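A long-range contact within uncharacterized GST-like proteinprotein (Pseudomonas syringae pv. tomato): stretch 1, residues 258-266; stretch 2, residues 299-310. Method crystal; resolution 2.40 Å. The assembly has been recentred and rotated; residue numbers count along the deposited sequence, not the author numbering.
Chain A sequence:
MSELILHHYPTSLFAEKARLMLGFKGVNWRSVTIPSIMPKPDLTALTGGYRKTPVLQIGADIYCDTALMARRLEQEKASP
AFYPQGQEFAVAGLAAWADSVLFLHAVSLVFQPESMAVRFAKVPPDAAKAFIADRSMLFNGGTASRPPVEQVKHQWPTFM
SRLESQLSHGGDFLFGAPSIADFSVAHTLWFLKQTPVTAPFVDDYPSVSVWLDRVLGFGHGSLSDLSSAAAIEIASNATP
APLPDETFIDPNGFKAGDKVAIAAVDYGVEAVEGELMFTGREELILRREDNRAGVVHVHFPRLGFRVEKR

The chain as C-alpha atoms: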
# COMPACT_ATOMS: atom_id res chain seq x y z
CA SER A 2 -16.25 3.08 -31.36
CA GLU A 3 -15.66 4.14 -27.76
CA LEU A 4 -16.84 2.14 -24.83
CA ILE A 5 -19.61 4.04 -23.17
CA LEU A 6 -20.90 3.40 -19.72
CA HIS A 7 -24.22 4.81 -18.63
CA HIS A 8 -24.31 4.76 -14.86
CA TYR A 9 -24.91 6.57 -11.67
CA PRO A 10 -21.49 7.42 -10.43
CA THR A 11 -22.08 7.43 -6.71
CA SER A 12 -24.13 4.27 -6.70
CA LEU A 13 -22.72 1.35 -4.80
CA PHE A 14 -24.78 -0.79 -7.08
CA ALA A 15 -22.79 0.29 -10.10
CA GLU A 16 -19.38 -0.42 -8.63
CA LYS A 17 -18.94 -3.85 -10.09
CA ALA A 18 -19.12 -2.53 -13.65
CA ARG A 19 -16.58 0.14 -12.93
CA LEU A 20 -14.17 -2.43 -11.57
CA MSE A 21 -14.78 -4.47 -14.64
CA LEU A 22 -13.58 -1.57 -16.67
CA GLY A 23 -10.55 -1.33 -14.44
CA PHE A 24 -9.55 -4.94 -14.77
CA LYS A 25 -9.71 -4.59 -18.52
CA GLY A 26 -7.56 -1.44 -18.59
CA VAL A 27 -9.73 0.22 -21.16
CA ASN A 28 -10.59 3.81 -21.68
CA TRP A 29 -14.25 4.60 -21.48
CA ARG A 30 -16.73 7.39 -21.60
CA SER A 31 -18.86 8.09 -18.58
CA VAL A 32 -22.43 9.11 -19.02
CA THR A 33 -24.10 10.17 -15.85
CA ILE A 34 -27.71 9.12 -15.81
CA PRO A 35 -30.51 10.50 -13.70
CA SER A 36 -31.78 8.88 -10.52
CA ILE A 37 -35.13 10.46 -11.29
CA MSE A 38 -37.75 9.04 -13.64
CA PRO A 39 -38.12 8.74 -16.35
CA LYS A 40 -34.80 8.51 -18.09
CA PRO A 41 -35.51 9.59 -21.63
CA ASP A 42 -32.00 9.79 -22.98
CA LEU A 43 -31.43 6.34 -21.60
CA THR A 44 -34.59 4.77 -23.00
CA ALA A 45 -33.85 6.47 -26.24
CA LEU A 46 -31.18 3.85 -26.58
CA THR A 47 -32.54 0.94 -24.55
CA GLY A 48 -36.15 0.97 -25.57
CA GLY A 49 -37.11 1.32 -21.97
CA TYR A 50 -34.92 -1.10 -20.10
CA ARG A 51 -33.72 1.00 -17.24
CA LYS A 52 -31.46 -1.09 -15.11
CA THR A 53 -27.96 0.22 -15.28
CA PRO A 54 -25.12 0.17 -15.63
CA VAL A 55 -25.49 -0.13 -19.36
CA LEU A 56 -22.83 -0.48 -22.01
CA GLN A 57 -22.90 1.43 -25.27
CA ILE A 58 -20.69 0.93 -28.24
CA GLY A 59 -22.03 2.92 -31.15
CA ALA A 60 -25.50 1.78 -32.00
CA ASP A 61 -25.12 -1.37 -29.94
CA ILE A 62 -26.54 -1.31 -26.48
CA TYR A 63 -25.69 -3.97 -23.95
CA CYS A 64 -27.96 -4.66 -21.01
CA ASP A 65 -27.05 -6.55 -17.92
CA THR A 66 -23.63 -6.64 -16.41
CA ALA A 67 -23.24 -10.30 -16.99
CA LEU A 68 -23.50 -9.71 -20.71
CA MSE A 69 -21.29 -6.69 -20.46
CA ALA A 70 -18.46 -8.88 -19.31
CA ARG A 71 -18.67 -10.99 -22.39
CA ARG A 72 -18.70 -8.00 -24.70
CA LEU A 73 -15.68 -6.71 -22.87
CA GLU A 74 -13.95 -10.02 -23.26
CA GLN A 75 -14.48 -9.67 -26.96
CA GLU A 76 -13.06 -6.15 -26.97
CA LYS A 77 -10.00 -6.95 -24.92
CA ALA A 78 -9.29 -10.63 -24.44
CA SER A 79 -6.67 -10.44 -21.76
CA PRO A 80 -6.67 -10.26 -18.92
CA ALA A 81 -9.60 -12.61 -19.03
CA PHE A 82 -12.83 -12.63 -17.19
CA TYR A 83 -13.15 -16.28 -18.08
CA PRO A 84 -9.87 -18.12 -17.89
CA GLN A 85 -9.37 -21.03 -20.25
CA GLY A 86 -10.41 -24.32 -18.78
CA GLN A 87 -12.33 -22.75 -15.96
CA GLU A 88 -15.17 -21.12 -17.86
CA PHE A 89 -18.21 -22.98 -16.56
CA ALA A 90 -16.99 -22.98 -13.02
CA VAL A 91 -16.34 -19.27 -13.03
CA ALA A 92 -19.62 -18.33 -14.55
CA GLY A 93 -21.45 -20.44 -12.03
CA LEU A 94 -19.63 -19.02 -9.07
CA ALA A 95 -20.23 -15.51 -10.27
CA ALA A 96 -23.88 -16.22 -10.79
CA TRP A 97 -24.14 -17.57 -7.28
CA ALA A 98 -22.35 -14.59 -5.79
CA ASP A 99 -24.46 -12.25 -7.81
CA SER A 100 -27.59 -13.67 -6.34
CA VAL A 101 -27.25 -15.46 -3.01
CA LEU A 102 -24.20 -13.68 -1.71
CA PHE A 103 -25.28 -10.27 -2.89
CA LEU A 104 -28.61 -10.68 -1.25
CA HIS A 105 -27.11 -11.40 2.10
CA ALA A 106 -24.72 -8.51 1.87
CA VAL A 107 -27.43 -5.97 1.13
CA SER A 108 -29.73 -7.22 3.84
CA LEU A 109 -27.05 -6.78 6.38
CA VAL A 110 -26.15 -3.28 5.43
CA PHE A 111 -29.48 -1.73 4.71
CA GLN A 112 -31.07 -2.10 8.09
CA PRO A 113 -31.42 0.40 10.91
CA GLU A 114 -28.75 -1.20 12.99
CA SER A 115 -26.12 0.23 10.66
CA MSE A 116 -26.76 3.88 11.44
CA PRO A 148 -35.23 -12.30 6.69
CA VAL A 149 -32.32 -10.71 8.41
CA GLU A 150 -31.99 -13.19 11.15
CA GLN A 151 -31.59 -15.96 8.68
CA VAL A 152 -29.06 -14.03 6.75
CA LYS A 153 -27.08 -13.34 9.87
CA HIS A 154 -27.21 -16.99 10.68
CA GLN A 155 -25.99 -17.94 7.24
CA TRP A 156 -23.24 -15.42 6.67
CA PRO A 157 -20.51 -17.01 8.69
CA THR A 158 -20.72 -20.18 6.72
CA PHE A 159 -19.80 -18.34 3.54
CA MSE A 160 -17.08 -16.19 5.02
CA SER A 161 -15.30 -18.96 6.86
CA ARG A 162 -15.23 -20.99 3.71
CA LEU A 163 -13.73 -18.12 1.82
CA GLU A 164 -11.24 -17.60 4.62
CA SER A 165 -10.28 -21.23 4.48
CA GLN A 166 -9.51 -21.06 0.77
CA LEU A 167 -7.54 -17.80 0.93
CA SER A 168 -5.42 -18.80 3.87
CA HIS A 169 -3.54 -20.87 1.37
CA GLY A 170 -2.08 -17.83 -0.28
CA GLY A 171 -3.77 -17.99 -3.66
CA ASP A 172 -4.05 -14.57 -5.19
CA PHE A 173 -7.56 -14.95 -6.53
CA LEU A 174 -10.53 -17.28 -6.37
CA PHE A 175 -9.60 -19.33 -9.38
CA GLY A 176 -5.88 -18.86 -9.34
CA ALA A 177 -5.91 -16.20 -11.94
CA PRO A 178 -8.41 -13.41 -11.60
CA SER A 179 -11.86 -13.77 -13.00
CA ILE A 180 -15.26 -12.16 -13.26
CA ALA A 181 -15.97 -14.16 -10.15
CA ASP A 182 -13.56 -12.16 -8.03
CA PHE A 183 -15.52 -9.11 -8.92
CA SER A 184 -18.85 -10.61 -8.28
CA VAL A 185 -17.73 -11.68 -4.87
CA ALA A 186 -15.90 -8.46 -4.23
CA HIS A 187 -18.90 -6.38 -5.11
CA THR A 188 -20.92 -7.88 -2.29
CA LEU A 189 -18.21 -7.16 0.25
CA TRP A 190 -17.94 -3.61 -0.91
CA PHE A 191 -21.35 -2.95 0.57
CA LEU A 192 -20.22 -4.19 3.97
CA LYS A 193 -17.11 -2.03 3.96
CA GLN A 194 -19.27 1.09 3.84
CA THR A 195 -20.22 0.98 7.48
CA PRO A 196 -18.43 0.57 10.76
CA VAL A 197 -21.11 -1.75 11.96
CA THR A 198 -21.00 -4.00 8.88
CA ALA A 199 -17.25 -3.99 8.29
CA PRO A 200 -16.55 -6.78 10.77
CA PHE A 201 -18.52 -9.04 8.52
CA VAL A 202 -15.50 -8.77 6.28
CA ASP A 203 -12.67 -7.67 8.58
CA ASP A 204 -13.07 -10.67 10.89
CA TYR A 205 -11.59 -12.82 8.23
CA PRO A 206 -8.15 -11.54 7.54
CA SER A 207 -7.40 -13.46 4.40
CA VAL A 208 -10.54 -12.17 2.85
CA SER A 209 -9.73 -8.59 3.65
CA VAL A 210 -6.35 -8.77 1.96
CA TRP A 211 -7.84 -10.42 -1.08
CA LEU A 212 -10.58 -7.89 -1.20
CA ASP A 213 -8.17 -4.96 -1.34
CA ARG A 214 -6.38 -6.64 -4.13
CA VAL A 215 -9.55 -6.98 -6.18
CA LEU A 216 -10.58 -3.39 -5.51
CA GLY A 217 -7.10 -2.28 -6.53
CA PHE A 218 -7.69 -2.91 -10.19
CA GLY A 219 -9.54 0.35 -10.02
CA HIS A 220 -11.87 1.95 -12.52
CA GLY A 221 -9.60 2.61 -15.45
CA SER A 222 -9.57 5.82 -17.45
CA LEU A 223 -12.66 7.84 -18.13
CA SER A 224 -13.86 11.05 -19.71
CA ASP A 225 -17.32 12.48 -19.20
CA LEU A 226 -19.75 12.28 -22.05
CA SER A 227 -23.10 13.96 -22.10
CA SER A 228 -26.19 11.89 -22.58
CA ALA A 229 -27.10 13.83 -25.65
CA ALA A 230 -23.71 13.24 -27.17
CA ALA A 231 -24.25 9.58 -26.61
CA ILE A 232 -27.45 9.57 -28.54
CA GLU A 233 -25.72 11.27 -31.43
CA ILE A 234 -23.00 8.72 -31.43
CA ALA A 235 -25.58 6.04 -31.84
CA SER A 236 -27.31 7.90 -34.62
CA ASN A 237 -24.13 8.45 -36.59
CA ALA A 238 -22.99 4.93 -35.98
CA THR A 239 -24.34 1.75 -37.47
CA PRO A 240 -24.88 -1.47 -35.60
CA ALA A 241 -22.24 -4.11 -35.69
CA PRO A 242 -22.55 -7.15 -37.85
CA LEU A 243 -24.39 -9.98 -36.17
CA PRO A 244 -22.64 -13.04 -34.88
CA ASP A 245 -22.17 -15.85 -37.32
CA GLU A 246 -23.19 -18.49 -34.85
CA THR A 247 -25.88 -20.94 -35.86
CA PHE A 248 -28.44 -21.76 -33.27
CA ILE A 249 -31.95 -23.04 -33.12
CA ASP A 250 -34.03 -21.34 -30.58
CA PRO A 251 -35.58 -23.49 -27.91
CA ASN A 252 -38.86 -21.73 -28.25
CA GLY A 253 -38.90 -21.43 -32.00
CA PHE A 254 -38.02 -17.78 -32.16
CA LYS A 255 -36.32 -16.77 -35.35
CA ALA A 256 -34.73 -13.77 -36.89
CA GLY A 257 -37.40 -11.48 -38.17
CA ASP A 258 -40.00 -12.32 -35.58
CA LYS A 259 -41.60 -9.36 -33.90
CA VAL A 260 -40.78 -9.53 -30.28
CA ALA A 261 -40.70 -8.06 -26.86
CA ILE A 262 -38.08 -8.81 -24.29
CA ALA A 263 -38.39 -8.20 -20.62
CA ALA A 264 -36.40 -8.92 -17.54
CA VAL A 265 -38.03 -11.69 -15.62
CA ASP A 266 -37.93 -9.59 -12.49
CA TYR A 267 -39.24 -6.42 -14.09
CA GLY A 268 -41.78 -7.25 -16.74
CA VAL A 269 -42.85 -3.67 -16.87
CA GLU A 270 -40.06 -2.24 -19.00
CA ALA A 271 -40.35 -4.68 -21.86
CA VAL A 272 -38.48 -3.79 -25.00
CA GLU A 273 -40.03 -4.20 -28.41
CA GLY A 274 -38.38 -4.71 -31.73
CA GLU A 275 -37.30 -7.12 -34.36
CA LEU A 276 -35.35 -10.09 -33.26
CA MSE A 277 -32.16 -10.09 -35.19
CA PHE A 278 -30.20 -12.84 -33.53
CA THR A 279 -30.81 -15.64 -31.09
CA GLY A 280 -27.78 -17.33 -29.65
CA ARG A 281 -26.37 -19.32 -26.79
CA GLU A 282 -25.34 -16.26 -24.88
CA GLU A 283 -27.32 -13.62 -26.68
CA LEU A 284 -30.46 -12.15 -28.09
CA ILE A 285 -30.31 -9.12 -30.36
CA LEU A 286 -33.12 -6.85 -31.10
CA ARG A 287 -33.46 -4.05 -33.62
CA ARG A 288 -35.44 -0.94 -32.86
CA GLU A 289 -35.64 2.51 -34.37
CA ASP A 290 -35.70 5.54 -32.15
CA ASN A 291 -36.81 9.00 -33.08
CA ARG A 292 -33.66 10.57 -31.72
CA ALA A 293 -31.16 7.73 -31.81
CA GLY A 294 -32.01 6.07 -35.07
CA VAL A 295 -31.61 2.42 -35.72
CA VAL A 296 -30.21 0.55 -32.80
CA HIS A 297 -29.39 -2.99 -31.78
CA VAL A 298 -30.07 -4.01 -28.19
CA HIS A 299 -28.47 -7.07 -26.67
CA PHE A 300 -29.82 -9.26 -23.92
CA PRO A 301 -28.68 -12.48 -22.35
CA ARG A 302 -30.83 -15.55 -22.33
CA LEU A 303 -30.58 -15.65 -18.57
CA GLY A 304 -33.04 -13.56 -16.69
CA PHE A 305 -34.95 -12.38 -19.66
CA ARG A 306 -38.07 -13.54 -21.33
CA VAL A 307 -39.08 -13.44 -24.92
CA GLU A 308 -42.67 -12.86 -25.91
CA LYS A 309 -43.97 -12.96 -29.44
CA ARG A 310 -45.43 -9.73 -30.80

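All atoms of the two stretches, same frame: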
# COMPACT_ATOMS: atom_id res chain seq x y z
N ASP A 258 -38.78 -12.30 -36.34
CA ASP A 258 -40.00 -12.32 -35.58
C ASP A 258 -40.17 -11.00 -34.88
O ASP A 258 -39.20 -10.35 -34.60
CB ASP A 258 -40.02 -13.47 -34.59
CG ASP A 258 -39.74 -14.80 -35.24
OD1 ASP A 258 -40.33 -15.07 -36.29
OD2 ASP A 258 -38.92 -15.56 -34.72
N LYS A 259 -41.39 -10.60 -34.59
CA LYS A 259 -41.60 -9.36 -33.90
C LYS A 259 -41.80 -9.66 -32.44
O LYS A 259 -42.67 -10.41 -32.08
CB LYS A 259 -42.79 -8.60 -34.44
N VAL A 260 -40.97 -9.07 -31.61
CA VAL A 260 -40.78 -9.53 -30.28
C VAL A 260 -40.74 -8.48 -29.22
O VAL A 260 -40.49 -7.34 -29.49
CB VAL A 260 -39.46 -10.16 -30.17
CG1 VAL A 260 -39.06 -10.13 -28.76
CG2 VAL A 260 -39.47 -11.53 -30.75
N ALA A 261 -40.95 -8.90 -28.00
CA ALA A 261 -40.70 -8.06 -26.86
C ALA A 261 -39.81 -8.84 -25.94
O ALA A 261 -39.89 -10.03 -25.87
CB ALA A 261 -41.94 -7.70 -26.18
N ILE A 262 -38.93 -8.16 -25.25
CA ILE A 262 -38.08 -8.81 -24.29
C ILE A 262 -38.19 -8.07 -23.00
O ILE A 262 -38.13 -6.88 -22.97
CB ILE A 262 -36.63 -8.84 -24.77
CG1 ILE A 262 -36.52 -9.71 -25.98
CG2 ILE A 262 -35.73 -9.43 -23.75
CD1 ILE A 262 -35.17 -10.01 -26.33
N ALA A 263 -38.37 -8.81 -21.92
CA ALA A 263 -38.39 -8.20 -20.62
C ALA A 263 -37.56 -8.97 -19.63
O ALA A 263 -37.37 -10.15 -19.76
CB ALA A 263 -39.79 -8.08 -20.12
N ALA A 264 -37.07 -8.28 -18.63
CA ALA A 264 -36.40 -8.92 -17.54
C ALA A 264 -37.46 -9.67 -16.81
O ALA A 264 -38.56 -9.22 -16.71
CB ALA A 264 -35.79 -7.93 -16.66
N VAL A 265 -37.11 -10.84 -16.33
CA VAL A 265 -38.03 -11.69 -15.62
C VAL A 265 -38.52 -11.06 -14.34
O VAL A 265 -39.66 -11.21 -13.96
CB VAL A 265 -37.38 -12.97 -15.30
CG1 VAL A 265 -37.83 -13.42 -13.99
CG2 VAL A 265 -37.68 -13.97 -16.35
N ASP A 266 -37.62 -10.38 -13.66
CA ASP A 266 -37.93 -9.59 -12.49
C ASP A 266 -38.83 -8.39 -12.75
O ASP A 266 -39.68 -8.09 -11.95
CB ASP A 266 -36.64 -9.08 -11.87
N HIS A 299 -28.87 -5.72 -26.98
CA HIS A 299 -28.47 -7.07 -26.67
C HIS A 299 -28.81 -7.51 -25.27
O HIS A 299 -28.55 -6.81 -24.33
CB HIS A 299 -26.98 -7.25 -26.90
CG HIS A 299 -26.47 -6.61 -28.13
ND1 HIS A 299 -25.74 -7.30 -29.06
CD2 HIS A 299 -26.52 -5.34 -28.56
CE1 HIS A 299 -25.39 -6.48 -30.03
NE2 HIS A 299 -25.85 -5.29 -29.75
N PHE A 300 -29.39 -8.69 -25.17
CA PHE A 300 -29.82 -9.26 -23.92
C PHE A 300 -29.31 -10.66 -23.82
O PHE A 300 -29.22 -11.34 -24.78
CB PHE A 300 -31.32 -9.37 -23.86
CG PHE A 300 -32.02 -8.09 -23.89
CD1 PHE A 300 -32.16 -7.35 -22.78
CD2 PHE A 300 -32.58 -7.65 -25.04
CE1 PHE A 300 -32.81 -6.20 -22.82
CE2 PHE A 300 -33.24 -6.49 -25.07
CZ PHE A 300 -33.36 -5.78 -23.97
N PRO A 301 -29.02 -11.09 -22.62
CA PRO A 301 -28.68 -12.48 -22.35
C PRO A 301 -29.90 -13.37 -22.33
O PRO A 301 -30.97 -12.91 -22.11
CB PRO A 301 -28.08 -12.39 -20.97
CG PRO A 301 -28.62 -11.23 -20.40
CD PRO A 301 -28.88 -10.27 -21.43
N ARG A 302 -29.72 -14.65 -22.54
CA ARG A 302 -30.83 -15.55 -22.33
C ARG A 302 -31.25 -15.54 -20.87
O ARG A 302 -32.41 -15.54 -20.57
CB ARG A 302 -30.51 -16.96 -22.78
CG ARG A 302 -30.19 -17.12 -24.22
CD ARG A 302 -30.46 -18.52 -24.62
NE ARG A 302 -31.00 -18.64 -25.97
CZ ARG A 302 -32.26 -18.43 -26.30
NH1 ARG A 302 -33.15 -18.07 -25.42
NH2 ARG A 302 -32.63 -18.57 -27.54
N LEU A 303 -30.29 -15.55 -19.97
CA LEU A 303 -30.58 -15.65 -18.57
C LEU A 303 -31.22 -14.42 -18.00
O LEU A 303 -30.74 -13.34 -18.15
CB LEU A 303 -29.33 -15.97 -17.78
CG LEU A 303 -28.50 -17.13 -18.25
CD1 LEU A 303 -27.48 -17.44 -17.24
CD2 LEU A 303 -29.33 -18.32 -18.51
N GLY A 304 -32.33 -14.62 -17.34
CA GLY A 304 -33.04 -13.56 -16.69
C GLY A 304 -33.95 -12.74 -17.55
O GLY A 304 -34.48 -11.77 -17.11
N PHE A 305 -34.13 -13.14 -18.78
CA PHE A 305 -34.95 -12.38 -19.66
C PHE A 305 -35.90 -13.28 -20.38
O PHE A 305 -35.63 -14.40 -20.63
CB PHE A 305 -34.10 -11.61 -20.64
CG PHE A 305 -33.39 -10.45 -20.04
CD1 PHE A 305 -33.90 -9.20 -20.13
CD2 PHE A 305 -32.23 -10.63 -19.37
CE1 PHE A 305 -33.26 -8.17 -19.58
CE2 PHE A 305 -31.60 -9.61 -18.82
CZ PHE A 305 -32.11 -8.38 -18.92
N ARG A 306 -37.05 -12.75 -20.72
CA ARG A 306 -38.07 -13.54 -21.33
C ARG A 306 -38.39 -12.99 -22.67
O ARG A 306 -38.38 -11.82 -22.87
CB ARG A 306 -39.31 -13.52 -20.46
CG ARG A 306 -40.50 -14.13 -21.10
CD ARG A 306 -41.74 -13.55 -20.54
NE ARG A 306 -41.72 -13.59 -19.09
CZ ARG A 306 -41.84 -12.53 -18.30
NH1 ARG A 306 -42.01 -11.33 -18.83
NH2 ARG A 306 -41.81 -12.67 -16.99
N VAL A 307 -38.70 -13.87 -23.60
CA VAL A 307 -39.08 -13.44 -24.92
C VAL A 307 -40.53 -13.78 -25.22
O VAL A 307 -40.97 -14.90 -25.08
CB VAL A 307 -38.18 -14.05 -25.97
CG1 VAL A 307 -38.39 -13.40 -27.28
CG2 VAL A 307 -36.80 -13.89 -25.57
N GLU A 308 -41.27 -12.75 -25.60
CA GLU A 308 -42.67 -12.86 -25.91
C GLU A 308 -42.82 -12.54 -27.36
O GLU A 308 -42.25 -11.60 -27.83
CB GLU A 308 -43.42 -11.79 -25.16
CG GLU A 308 -44.12 -12.22 -23.92
CD GLU A 308 -44.52 -11.05 -23.06
OE1 GLU A 308 -45.24 -10.19 -23.57
OE2 GLU A 308 -44.10 -10.99 -21.89
N LYS A 309 -43.63 -13.30 -28.07
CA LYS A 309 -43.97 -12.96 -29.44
C LYS A 309 -44.82 -11.69 -29.53
O LYS A 309 -45.59 -11.39 -28.65
CB LYS A 309 -44.69 -14.12 -30.11
N ARG A 310 -44.65 -10.93 -30.60
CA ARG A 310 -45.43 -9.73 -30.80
C ARG A 310 -45.64 -9.40 -32.27
O ARG A 310 -45.98 -10.26 -33.08
CB ARG A 310 -44.78 -8.56 -30.11
CG ARG A 310 -45.72 -7.79 -29.25
CD ARG A 310 -45.43 -8.02 -27.80
NE ARG A 310 -45.07 -6.77 -27.16
CZ ARG A 310 -45.16 -6.56 -25.86
NH1 ARG A 310 -45.58 -7.52 -25.07
NH2 ARG A 310 -44.82 -5.40 -25.36

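Strands 259-264 and 305-309 run antiparallel, their directions 157° apart, and a ladder of main-chain hydrogen bonds fixes their register. A261 and E308 bond in both directions, A261 N to E308 O at 3.0 Å and E308 N to A261 O at 3.1 Å, both nearly straight. Two residues along, A263 N reaches R306 O at 3.2 Å and R306 N reaches A263 O at 2.8 Å. V265 N to G304 O (2.9 Å) extends the ladder beyond the strand; at the other end R310 N to K259 O is short, 2.5 Å, and bent to 135°. At the non-hydrogen-bonded pairs the alpha carbons are closer, I262 CA to V307 CA being 4.8 Å against 5.3 Å for A261 CA to E308 CA; there I262 CA also makes a CA-H...O contact with R306 O at 3.3 Å.

Alternation sorts the side chains. I262, V307, A264 and F305 share one face, and I262 is its hub. With chi1 m and chi2 t its chain is extended, so CD1 comes to 3.7 Å from F300 CD2, while CG2 lies 3.9 Å from the centroid of the F300 ring, almost on the ring normal, a CH-pi contact. The same CG2 is 4.1 Å from F305 CD1, and I262 CG1 is 4.2 Å from V307 CG2. One branched residue thus meets two aromatics and a valine. F305, also m with chi2 near -97°, lays its ring beside A264, where F305 CE1 lies 3.9 Å from A264 CB; the ring also lies close to the backbone there, F305 CD1 being 3.6 Å from A264 CA. V307, in t, sets CG1 3.7 Å from V260 CG1, although V260 is paired in register with K309, whose side chain diverges from it.

The other face follows a different rule: small residues on one strand, long charged ones on the other. A261 and A263 sit across from E308 and R306. R306 begins t, t and then turns at chi3 (m), bringing NH1 to 4.1 Å from A263 CB; the guanidinium makes no hydrogen bond to the first stretch. R310 lies with one guanidinium face over A261, NE 3.4 Å from A261 CB, and its off-well chi1, chi2 and chi3 accompany this folded-back path. E308, with chi1 off-well at -100°, places OE1 3.1 Å from R310 NH1 in a salt bridge and OE2 3.7 Å from R306 NH1 in a longer one, so the charges answer one another within their own stretch above a floor of alanine methyls.

A type II turn from R302 to F305 leads into the second strand. G304, at phi 82°, takes a conformation in which a CB would jam against the preceding carbonyl oxygen.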